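Local coordinates for protein ALDH21) (Physcomitrella patens subsp. patens, PDB 5MZ5) that oxidises succinic semialdehyde to succinate, using NADP(+) as the coenzyme, at residues 318-323 with 412-417. Numbering follows the deposited sequence.
Sequences QSCIHM and KEEIFG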
ATOM      1  N   GLN A 318       1.497 -30.203 -21.487  1.00 35.49           N
ATOM      2  CA  GLN A 318       2.905 -29.876 -21.175  1.00 34.13           C
ATOM      3  C   GLN A 318       2.965 -28.482 -20.530  1.00 36.72           C
ATOM      4  O   GLN A 318       3.534 -27.521 -21.067  1.00 35.48           O
ATOM      5  CB  GLN A 318       3.802 -29.987 -22.423  1.00 35.19           C
ATOM      6  CG  GLN A 318       3.889 -31.416 -22.991  1.00 34.10           C
ATOM      7  CD  GLN A 318       4.888 -31.543 -24.124  1.00 44.60           C
ATOM      8  OE1 GLN A 318       5.833 -32.356 -24.087  1.00 41.67           O
ATOM      9  NE2 GLN A 318       4.693 -30.759 -25.170  1.00 35.16           N
ATOM     10  N   SER A 319       2.313 -28.387 -19.369  1.00 32.99           N
ATOM     11  CA  SER A 319       2.173 -27.175 -18.589  1.00 32.24           C
ATOM     12  C   SER A 319       2.154 -27.555 -17.126  1.00 38.24           C
ATOM     13  O   SER A 319       1.576 -28.574 -16.754  1.00 37.31           O
ATOM     14  CB  SER A 319       0.876 -26.458 -18.962  1.00 33.40           C
ATOM     15  OG  SER A 319       0.583 -25.399 -18.070  1.00 39.28           O
ATOM     16  N   CYS A 320       2.783 -26.723 -16.300  1.00 37.32           N
ATOM     17  CA  CYS A 320       2.867 -26.904 -14.856  1.00 38.15           C
ATOM     18  C   CYS A 320       1.502 -26.701 -14.186  1.00 37.27           C
ATOM     19  O   CYS A 320       1.328 -27.144 -13.058  1.00 35.81           O
ATOM     20  CB  CYS A 320       3.941 -25.989 -14.264  1.00 40.26           C
ATOM     21  SG  CYS A 320       5.608 -26.260 -14.940  1.00 45.50           S
ATOM     22  N   ILE A 321       0.517 -26.081 -14.909  1.00 31.98           N
ATOM     23  CA  ILE A 321      -0.858 -25.872 -14.422  1.00 30.39           C
ATOM     24  C   ILE A 321      -1.899 -26.638 -15.281  1.00 32.28           C
ATOM     25  O   ILE A 321      -3.088 -26.338 -15.218  1.00 31.60           O
ATOM     26  CB  ILE A 321      -1.239 -24.383 -14.204  1.00 31.80           C
ATOM     27  CG1 ILE A 321      -1.060 -23.533 -15.502  1.00 31.50           C
ATOM     28  CG2 ILE A 321      -0.473 -23.824 -13.002  1.00 30.18           C
ATOM     29  CD1 ILE A 321      -1.456 -21.994 -15.385  1.00 28.33           C
ATOM     30  N   HIS A 322      -1.447 -27.659 -16.036  1.00 27.81           N
ATOM     31  CA  HIS A 322      -2.317 -28.550 -16.802  1.00 26.69           C
ATOM     32  C   HIS A 322      -3.342 -29.184 -15.837  1.00 26.86           C
ATOM     33  O   HIS A 322      -2.974 -29.539 -14.720  1.00 23.92           O
ATOM     34  CB  HIS A 322      -1.451 -29.640 -17.464  1.00 27.74           C
ATOM     35  CG  HIS A 322      -2.178 -30.914 -17.802  1.00 31.24           C
ATOM     36  ND1 HIS A 322      -1.718 -32.143 -17.365  1.00 32.48           N
ATOM     37  CD2 HIS A 322      -3.279 -31.109 -18.569  1.00 32.58           C
ATOM     38  CE1 HIS A 322      -2.581 -33.031 -17.825  1.00 32.09           C
ATOM     39  NE2 HIS A 322      -3.536 -32.455 -18.556  1.00 32.58           N
ATOM     40  N   MET A 323      -4.630 -29.262 -16.228  1.00 23.88           N
ATOM     41  CA  MET A 323      -5.647 -29.890 -15.367  1.00 22.41           C
ATOM     42  C   MET A 323      -5.509 -31.413 -15.506  1.00 27.74           C
ATOM     43  O   MET A 323      -5.949 -32.010 -16.495  1.00 27.85           O
ATOM     44  CB  MET A 323      -7.058 -29.396 -15.702  1.00 24.38           C
ATOM     45  CG  MET A 323      -8.164 -29.987 -14.829  1.00 27.66           C
ATOM     46  SD  MET A 323      -9.787 -29.701 -15.597  1.00 31.54           S
ATOM     47  CE  MET A 323      -9.759 -30.983 -16.875  1.00 28.55           C
ATOM     48  N   LYS A 412      -0.268 -40.044  -8.762  1.00 35.38           N
ATOM     49  CA  LYS A 412       0.712 -39.554  -7.794  1.00 34.66           C
ATOM     50  C   LYS A 412       1.637 -38.450  -8.343  1.00 39.56           C
ATOM     51  O   LYS A 412       1.959 -37.497  -7.621  1.00 38.72           O
ATOM     52  CB  LYS A 412       1.514 -40.764  -7.271  1.00 37.17           C
ATOM     53  CG  LYS A 412       2.585 -40.491  -6.213  1.00 51.72           C
ATOM     54  CD  LYS A 412       3.109 -41.786  -5.547  1.00 63.84           C
ATOM     55  CE  LYS A 412       3.551 -42.912  -6.477  1.00 81.25           C
ATOM     56  NZ  LYS A 412       4.787 -42.584  -7.241  1.00 89.85           N
ATOM     57  N   GLU A 413       2.077 -38.586  -9.603  1.00 34.92           N
ATOM     58  CA  GLU A 413       3.046 -37.669 -10.206  1.00 32.79           C
ATOM     59  C   GLU A 413       2.459 -36.785 -11.295  1.00 36.91           C
ATOM     60  O   GLU A 413       1.379 -37.063 -11.818  1.00 36.71           O
ATOM     61  CB  GLU A 413       4.233 -38.465 -10.810  1.00 33.83           C
ATOM     62  CG  GLU A 413       4.837 -39.550  -9.934  1.00 42.11           C
ATOM     63  CD  GLU A 413       5.490 -39.099  -8.642  1.00 65.63           C
ATOM     64  OE1 GLU A 413       5.934 -37.931  -8.558  1.00 54.86           O
ATOM     65  OE2 GLU A 413       5.573 -39.932  -7.713  1.00 73.45           O
ATOM     66  N   GLU A 414       3.228 -35.752 -11.674  1.00 32.40           N
ATOM     67  CA  GLU A 414       2.921 -34.843 -12.767  1.00 31.84           C
ATOM     68  C   GLU A 414       3.111 -35.635 -14.061  1.00 37.06           C
ATOM     69  O   GLU A 414       4.206 -36.139 -14.322  1.00 37.29           O
ATOM     70  CB  GLU A 414       3.882 -33.638 -12.730  1.00 31.96           C
ATOM     71  CG  GLU A 414       3.669 -32.643 -13.871  1.00 32.43           C
ATOM     72  CD  GLU A 414       4.480 -31.372 -13.727  1.00 37.68           C
ATOM     73  OE1 GLU A 414       5.706 -31.484 -13.523  1.00 38.64           O
ATOM     74  OE2 GLU A 414       3.901 -30.266 -13.824  1.00 30.81           O
ATOM     75  N   ILE A 415       2.040 -35.793 -14.839  1.00 34.41           N
ATOM     76  CA  ILE A 415       2.114 -36.542 -16.088  1.00 34.15           C
ATOM     77  C   ILE A 415       2.730 -35.655 -17.219  1.00 35.16           C
ATOM     78  O   ILE A 415       3.487 -36.168 -18.038  1.00 32.41           O
ATOM     79  CB  ILE A 415       0.750 -37.208 -16.438  1.00 38.40           C
ATOM     80  CG1 ILE A 415       0.914 -38.326 -17.482  1.00 40.12           C
ATOM     81  CG2 ILE A 415      -0.316 -36.195 -16.860  1.00 40.51           C
ATOM     82  CD1 ILE A 415      -0.090 -39.574 -17.285  1.00 51.52           C
ATOM     83  N   PHE A 416       2.437 -34.328 -17.228  1.00 32.31           N
ATOM     84  CA  PHE A 416       2.945 -33.381 -18.239  1.00 32.69           C
ATOM     85  C   PHE A 416       2.641 -33.896 -19.688  1.00 37.08           C
ATOM     86  O   PHE A 416       3.516 -33.936 -20.559  1.00 36.97           O
ATOM     87  CB  PHE A 416       4.455 -33.113 -17.997  1.00 34.37           C
ATOM     88  CG  PHE A 416       4.894 -31.679 -18.117  1.00 35.85           C
ATOM     89  CD1 PHE A 416       4.536 -30.740 -17.150  1.00 38.28           C
ATOM     90  CD2 PHE A 416       5.716 -31.270 -19.169  1.00 38.58           C
ATOM     91  CE1 PHE A 416       4.980 -29.415 -17.237  1.00 38.89           C
ATOM     92  CE2 PHE A 416       6.151 -29.936 -19.262  1.00 40.75           C
ATOM     93  CZ  PHE A 416       5.778 -29.023 -18.297  1.00 38.38           C
ATOM     94  N   GLY A 417       1.394 -34.324 -19.890  1.00 34.23           N
ATOM     95  CA  GLY A 417       0.905 -34.892 -21.142  1.00 33.61           C
ATOM     96  C   GLY A 417      -0.591 -34.713 -21.291  1.00 35.18           C
ATOM     97  O   GLY A 417      -1.249 -34.257 -20.343  1.00 33.12           O
TER
HETATM   98  O   HOH W   1       1.374 -30.291 -14.735  1.00 36.73           O
HETATM   99  O   HOH W   2       0.235 -32.601 -15.409  1.00 30.91           O
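S319 O is held from two sources: a water lies 2.7 Å from it and equally near E414 OE2, bridging the two oxygens, while H322 N donates to S319 O at 3.2 Å, closing a type I turn over S319-H322. E414 reaches the water because its chain is extended, with CG anti to the backbone N (chi1 178°); OE2 also accepts from G288 N. Within the turn, I321 N points at S319 OG with an N-H...O angle of 159°, an ST turn whose hydroxyl is also hydrogen-bonded to Y314 OH.

The F416 ring lies flat against the backbone of Q318-S319. Q318 CA sits 3.9 Å from the ring centroid and 18° off its normal, a CH-pi contact, and S319 N is over the same face, offset toward the rim. C320 SG instead comes to the ring edge, 4.0 Å from F416 CE1. This is the active-site region of the aldehyde dehydrogenase fold: the two loops lead into the neighbouring parallel strands 323-329 and 419-425, C320 binds both succinate and NADP(+), and E414 binds NADP(+). W188, another NADP(+)-binding residue, meets the F416 ring nearly perpendicularly. An alanine in place of F416 would probably leave the Q318-S319 backbone without its aromatic cover and C320 SG without its edge neighbour.

Farther along the loop, a second water lies in the plane of the H322 ring, 2.8 Å from ND1, and accepts a weak bond from F416 N. I415 CG2 packs against the edge of that imidazole, 4.0 Å from H322 CE1.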